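Long-range contact in family 88 glycosyl hydrolase (Bacteroides thetaiotaomicron, PDB 5NOA), which probably cleaves glycosidic bonds as a family 88 enzyme of a gut bacterium, and is linked to the breakdown of complex arabinogalactan proteins: residues A[152-157]-A[185-191]. Residues are numbered along the deposited sequence; the frame is centred on the assembly and turned at random.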
ATOM      1  N   ASN A 152      12.715 -16.571 -13.445  1.00 10.57           N
ATOM      2  CA  ASN A 152      11.612 -16.896 -12.564  1.00 10.68           C
ATOM      3  C   ASN A 152      10.479 -15.878 -12.755  1.00 10.39           C
ATOM      4  O   ASN A 152      10.723 -14.684 -12.909  1.00 11.39           O
ATOM      5  CB  ASN A 152      12.061 -16.834 -11.093  1.00 11.05           C
ATOM      6  CG  ASN A 152      13.347 -17.552 -10.801  1.00 14.74           C
ATOM      7  OD1 ASN A 152      14.361 -17.360 -11.470  1.00 15.13           O
ATOM      8  ND2 ASN A 152      13.342 -18.277  -9.707  1.00 21.86           N
ATOM      9  N   ASN A 153       9.240 -16.340 -12.665  1.00  9.03           N
ATOM     10  CA  ASN A 153       8.075 -15.447 -12.757  1.00  9.15           C
ATOM     11  C   ASN A 153       7.314 -15.291 -11.437  1.00  8.39           C
ATOM     12  O   ASN A 153       6.287 -14.642 -11.425  1.00  8.90           O
ATOM     13  CB  ASN A 153       7.099 -15.903 -13.864  1.00 10.76           C
ATOM     14  CG  ASN A 153       6.297 -17.120 -13.478  1.00 10.79           C
ATOM     15  OD1 ASN A 153       6.726 -17.919 -12.661  1.00 13.09           O
ATOM     16  ND2 ASN A 153       5.125 -17.283 -14.077  1.00 13.14           N
ATOM     17  N   ASP A 154       7.824 -15.898 -10.364  1.00  8.71           N
ATOM     18  CA  ASP A 154       7.016 -16.145  -9.163  1.00  8.67           C
ATOM     19  C   ASP A 154       7.488 -15.313  -7.948  1.00  7.62           C
ATOM     20  O   ASP A 154       7.290 -15.716  -6.795  1.00  8.25           O
ATOM     21  CB  ASP A 154       7.001 -17.636  -8.819  1.00 10.31           C
ATOM     22  CG  ASP A 154       8.365 -18.202  -8.537  1.00 12.06           C
ATOM     23  OD1 ASP A 154       9.385 -17.556  -8.792  1.00 13.02           O
ATOM     24  OD2 ASP A 154       8.386 -19.371  -8.115  1.00 17.49           O
ATOM     25  N   TYR A 155       8.072 -14.163  -8.225  1.00  7.18           N
ATOM     26  CA  TYR A 155       8.546 -13.277  -7.171  1.00  7.36           C
ATOM     27  C   TYR A 155       7.428 -12.715  -6.300  1.00  6.91           C
ATOM     28  O   TYR A 155       7.695 -12.385  -5.153  1.00  7.23           O
ATOM     29  CB  TYR A 155       9.392 -12.127  -7.750  1.00  7.87           C
ATOM     30  CG  TYR A 155      10.732 -12.619  -8.256  1.00  7.52           C
ATOM     31  CD1 TYR A 155      11.722 -12.943  -7.348  1.00  7.91           C
ATOM     32  CD2 TYR A 155      10.983 -12.832  -9.614  1.00  8.22           C
ATOM     33  CE1 TYR A 155      12.926 -13.469  -7.771  1.00  8.86           C
ATOM     34  CE2 TYR A 155      12.222 -13.317 -10.030  1.00  8.20           C
ATOM     35  CZ  TYR A 155      13.177 -13.637  -9.104  1.00  8.43           C
ATOM     36  OH  TYR A 155      14.403 -14.154  -9.455  1.00 10.00           O
ATOM     37  N   TRP A 156       6.235 -12.521  -6.861  1.00  6.95           N
ATOM     38  CA  TRP A 156       5.116 -11.876  -6.143  1.00  6.80           C
ATOM     39  C   TRP A 156       4.096 -12.952  -5.781  1.00  6.70           C
ATOM     40  O   TRP A 156       3.068 -13.156  -6.450  1.00  8.93           O
ATOM     41  CB  TRP A 156       4.502 -10.739  -6.942  1.00  7.36           C
ATOM     42  CG  TRP A 156       5.474  -9.645  -7.263  1.00  6.93           C
ATOM     43  CD1 TRP A 156       6.726  -9.464  -6.723  1.00  7.69           C
ATOM     44  CD2 TRP A 156       5.317  -8.607  -8.253  1.00  7.39           C
ATOM     45  NE1 TRP A 156       7.343  -8.397  -7.330  1.00  7.44           N
ATOM     46  CE2 TRP A 156       6.497  -7.844  -8.254  1.00  6.86           C
ATOM     47  CE3 TRP A 156       4.282  -8.239  -9.148  1.00  7.42           C
ATOM     48  CZ2 TRP A 156       6.675  -6.759  -9.119  1.00  7.44           C
ATOM     49  CZ3 TRP A 156       4.464  -7.207  -9.968  1.00  8.31           C
ATOM     50  CH2 TRP A 156       5.637  -6.465  -9.959  1.00  8.66           C
ATOM     51  N   TRP A 157       4.411 -13.669  -4.704  1.00  6.89           N
ATOM     52  CA  TRP A 157       3.684 -14.849  -4.264  1.00  6.90           C
ATOM     53  C   TRP A 157       2.733 -14.602  -3.089  1.00  7.12           C
ATOM     54  O   TRP A 157       2.105 -15.534  -2.595  1.00  8.47           O
ATOM     55  CB  TRP A 157       4.658 -16.015  -3.945  1.00  7.33           C
ATOM     56  CG  TRP A 157       5.734 -15.609  -2.996  1.00  7.25           C
ATOM     57  CD1 TRP A 157       6.993 -15.165  -3.318  1.00  8.25           C
ATOM     58  CD2 TRP A 157       5.669 -15.586  -1.558  1.00  7.23           C
ATOM     59  NE1 TRP A 157       7.671 -14.829  -2.189  1.00  8.53           N
ATOM     60  CE2 TRP A 157       6.907 -15.112  -1.095  1.00  8.04           C
ATOM     61  CE3 TRP A 157       4.699 -15.960  -0.616  1.00  7.96           C
ATOM     62  CZ2 TRP A 157       7.182 -14.953   0.241  1.00  9.54           C
ATOM     63  CZ3 TRP A 157       4.993 -15.825   0.690  1.00  9.16           C
ATOM     64  CH2 TRP A 157       6.208 -15.311   1.120  1.00 10.11           C
ATOM     65  N   LEU A 185       6.802  -5.949 -14.875  1.00  8.17           N
ATOM     66  CA  LEU A 185       5.618  -5.622 -14.062  1.00  8.65           C
ATOM     67  C   LEU A 185       4.468  -6.526 -14.484  1.00  8.36           C
ATOM     68  O   LEU A 185       3.780  -7.138 -13.655  1.00  8.26           O
ATOM     69  CB  LEU A 185       5.264  -4.146 -14.289  1.00  9.04           C
ATOM     70  CG  LEU A 185       3.904  -3.680 -13.749  1.00  9.11           C
ATOM     71  CD1 LEU A 185       3.809  -3.851 -12.271  1.00  9.64           C
ATOM     72  CD2 LEU A 185       3.689  -2.254 -14.179  1.00  9.78           C
ATOM     73  N   HIS A 186       4.244  -6.621 -15.809  1.00  8.24           N
ATOM     74  CA  HIS A 186       3.136  -7.443 -16.288  1.00  8.50           C
ATOM     75  C   HIS A 186       3.344  -8.926 -15.983  1.00  8.00           C
ATOM     76  O   HIS A 186       2.417  -9.600 -15.521  1.00  9.07           O
ATOM     77  CB  HIS A 186       2.957  -7.238 -17.765  1.00  9.77           C
ATOM     78  CG  HIS A 186       1.794  -7.961 -18.302  1.00 11.37           C
ATOM     79  ND1 HIS A 186       1.917  -9.147 -18.974  1.00 14.51           N
ATOM     80  CD2 HIS A 186       0.466  -7.719 -18.196  1.00 12.99           C
ATOM     81  CE1 HIS A 186       0.718  -9.594 -19.301  1.00 16.59           C
ATOM     82  NE2 HIS A 186      -0.184  -8.750 -18.828  1.00 15.41           N
ATOM     83  N   GLU A 187       4.551  -9.431 -16.246  1.00  8.05           N
ATOM     84  CA  GLU A 187       4.805 -10.848 -16.044  1.00  8.15           C
ATOM     85  C   GLU A 187       4.630 -11.231 -14.568  1.00  7.30           C
ATOM     86  O   GLU A 187       3.975 -12.233 -14.236  1.00  8.28           O
ATOM     87  CB  GLU A 187       6.209 -11.181 -16.516  1.00  9.75           C
ATOM     88  CG  GLU A 187       6.521 -12.648 -16.353  1.00 12.96           C
ATOM     89  CD  GLU A 187       7.839 -13.069 -16.913  1.00 16.37           C
ATOM     90  OE1 GLU A 187       8.637 -12.232 -17.350  1.00 16.68           O
ATOM     91  OE2 GLU A 187       8.057 -14.310 -16.864  1.00 22.55           O
ATOM     92  N   TYR A 188       5.173 -10.421 -13.678  1.00  7.07           N
ATOM     93  CA  TYR A 188       5.094 -10.738 -12.254  1.00  7.03           C
ATOM     94  C   TYR A 188       3.668 -10.591 -11.716  1.00  6.36           C
ATOM     95  O   TYR A 188       3.241 -11.386 -10.871  1.00  7.10           O
ATOM     96  CB  TYR A 188       6.093  -9.914 -11.438  1.00  7.10           C
ATOM     97  CG  TYR A 188       7.563 -10.117 -11.780  1.00  7.49           C
ATOM     98  CD1 TYR A 188       8.044 -11.263 -12.392  1.00  7.62           C
ATOM     99  CD2 TYR A 188       8.464  -9.099 -11.498  1.00  7.85           C
ATOM    100  CE1 TYR A 188       9.416 -11.402 -12.653  1.00  8.48           C
ATOM    101  CE2 TYR A 188       9.788  -9.206 -11.795  1.00  7.91           C
ATOM    102  CZ  TYR A 188      10.269 -10.376 -12.368  1.00  7.79           C
ATOM    103  OH  TYR A 188      11.613 -10.452 -12.623  1.00  8.72           O
ATOM    104  N   LEU A 189       2.932  -9.585 -12.171  1.00  7.03           N
ATOM    105  CA  LEU A 189       1.551  -9.426 -11.730  1.00  7.87           C
ATOM    106  C   LEU A 189       0.682 -10.528 -12.309  1.00  7.18           C
ATOM    107  O   LEU A 189      -0.195 -11.049 -11.626  1.00  8.34           O
ATOM    108  CB  LEU A 189       1.025  -8.078 -12.142  1.00  8.04           C
ATOM    109  CG  LEU A 189      -0.460  -7.827 -11.852  1.00  9.32           C
ATOM    110  CD1 LEU A 189      -0.768  -7.951 -10.391  1.00  9.83           C
ATOM    111  CD2 LEU A 189      -0.874  -6.466 -12.343  1.00 10.25           C
ATOM    112  N   ALA A 190       0.934 -10.924 -13.558  1.00  8.11           N
ATOM    113  CA  ALA A 190       0.145 -11.987 -14.149  1.00  8.91           C
ATOM    114  C   ALA A 190       0.281 -13.258 -13.317  1.00  8.22           C
ATOM    115  O   ALA A 190      -0.716 -13.993 -13.106  1.00  9.81           O
ATOM    116  CB  ALA A 190       0.551 -12.211 -15.608  1.00  9.48           C
ATOM    117  N   TYR A 191       1.485 -13.550 -12.822  1.00  7.89           N
ATOM    118  CA  TYR A 191       1.668 -14.695 -11.937  1.00  7.87           C
ATOM    119  C   TYR A 191       0.849 -14.580 -10.677  1.00  8.11           C
ATOM    120  O   TYR A 191       0.082 -15.453 -10.329  1.00  8.32           O
ATOM    121  CB  TYR A 191       3.133 -14.835 -11.532  1.00  7.97           C
ATOM    122  CG  TYR A 191       3.313 -15.899 -10.506  1.00  8.26           C
ATOM    123  CD1 TYR A 191       3.329 -17.218 -10.896  1.00  9.78           C
ATOM    124  CD2 TYR A 191       3.395 -15.606  -9.147  1.00  9.32           C
ATOM    125  CE1 TYR A 191       3.437 -18.243  -9.980  1.00 10.70           C
ATOM    126  CE2 TYR A 191       3.512 -16.607  -8.219  1.00  9.78           C
ATOM    127  CZ  TYR A 191       3.520 -17.923  -8.647  1.00 10.68           C
ATOM    128  OH  TYR A 191       3.621 -18.918  -7.724  1.00 13.72           O
TER
HETATM  129  O   HOH W   1      12.196 -12.670 -14.046  1.00 10.98           O
HETATM  130  O   HOH W   2       5.412 -12.806  -9.564  1.00  9.03           O
HETATM  131  O   HOH W   3       3.739 -14.715 -15.508  1.00 17.21           O
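Aromatic packing joins W156, Y155 and D154, in the loop between helices 135-149 and 160-176, to Y188 and Y191 on helix 180-196. No direct hydrogen bond crosses; rings do the gripping and waters link the polar groups. The indole of W156 lies across the helix: Y188 CB sits over one face, 3.4 Å from the centroid of the six-membered ring. CG of W156 is anti to its own carbonyl carbon (chi1 -60°), which brings the benzo end over Y188 CB, while L185 CD1 meets its edge 3.9 Å from CH2. The Y188 ring turns an edge to that same indole, with planes 71° apart, and offers a face to the edge of Y155 in an offset T-shaped pair, making a three-ring cluster. Helix 160-176 supplies L162, V165 and M166 against W156. This is helix-to-loop packing within the (α/α)6 barrel expected of family 88, the interhelix loop being laid against helix 180-196. Further along, Y191 slides its ring beneath the loop, with D154 CA over one face at 3.7 Å from the centroid and D154 CB 3.5 Å from CZ. The ring gets there because CG lies anti to the backbone N (chi1 173°). The N153 amide crosses it steeply, ND2 3.7 Å from Y191 CD1. W156 O, buried here with no polar partner, lies at the ring's edge, 3.7 Å from Y191 CD2. With an alanine in place of Y191, D154 would probably lose the surface it rests on, opening a gap below the loop. Water 2 sits between the backbones, donating to N153 O and Y188 O and accepting from W156 N. Water 1 bonds N152 O and Y188 OH. Water 3 donates to E187 O and takes a long 3.3 Å bond from N153 ND2.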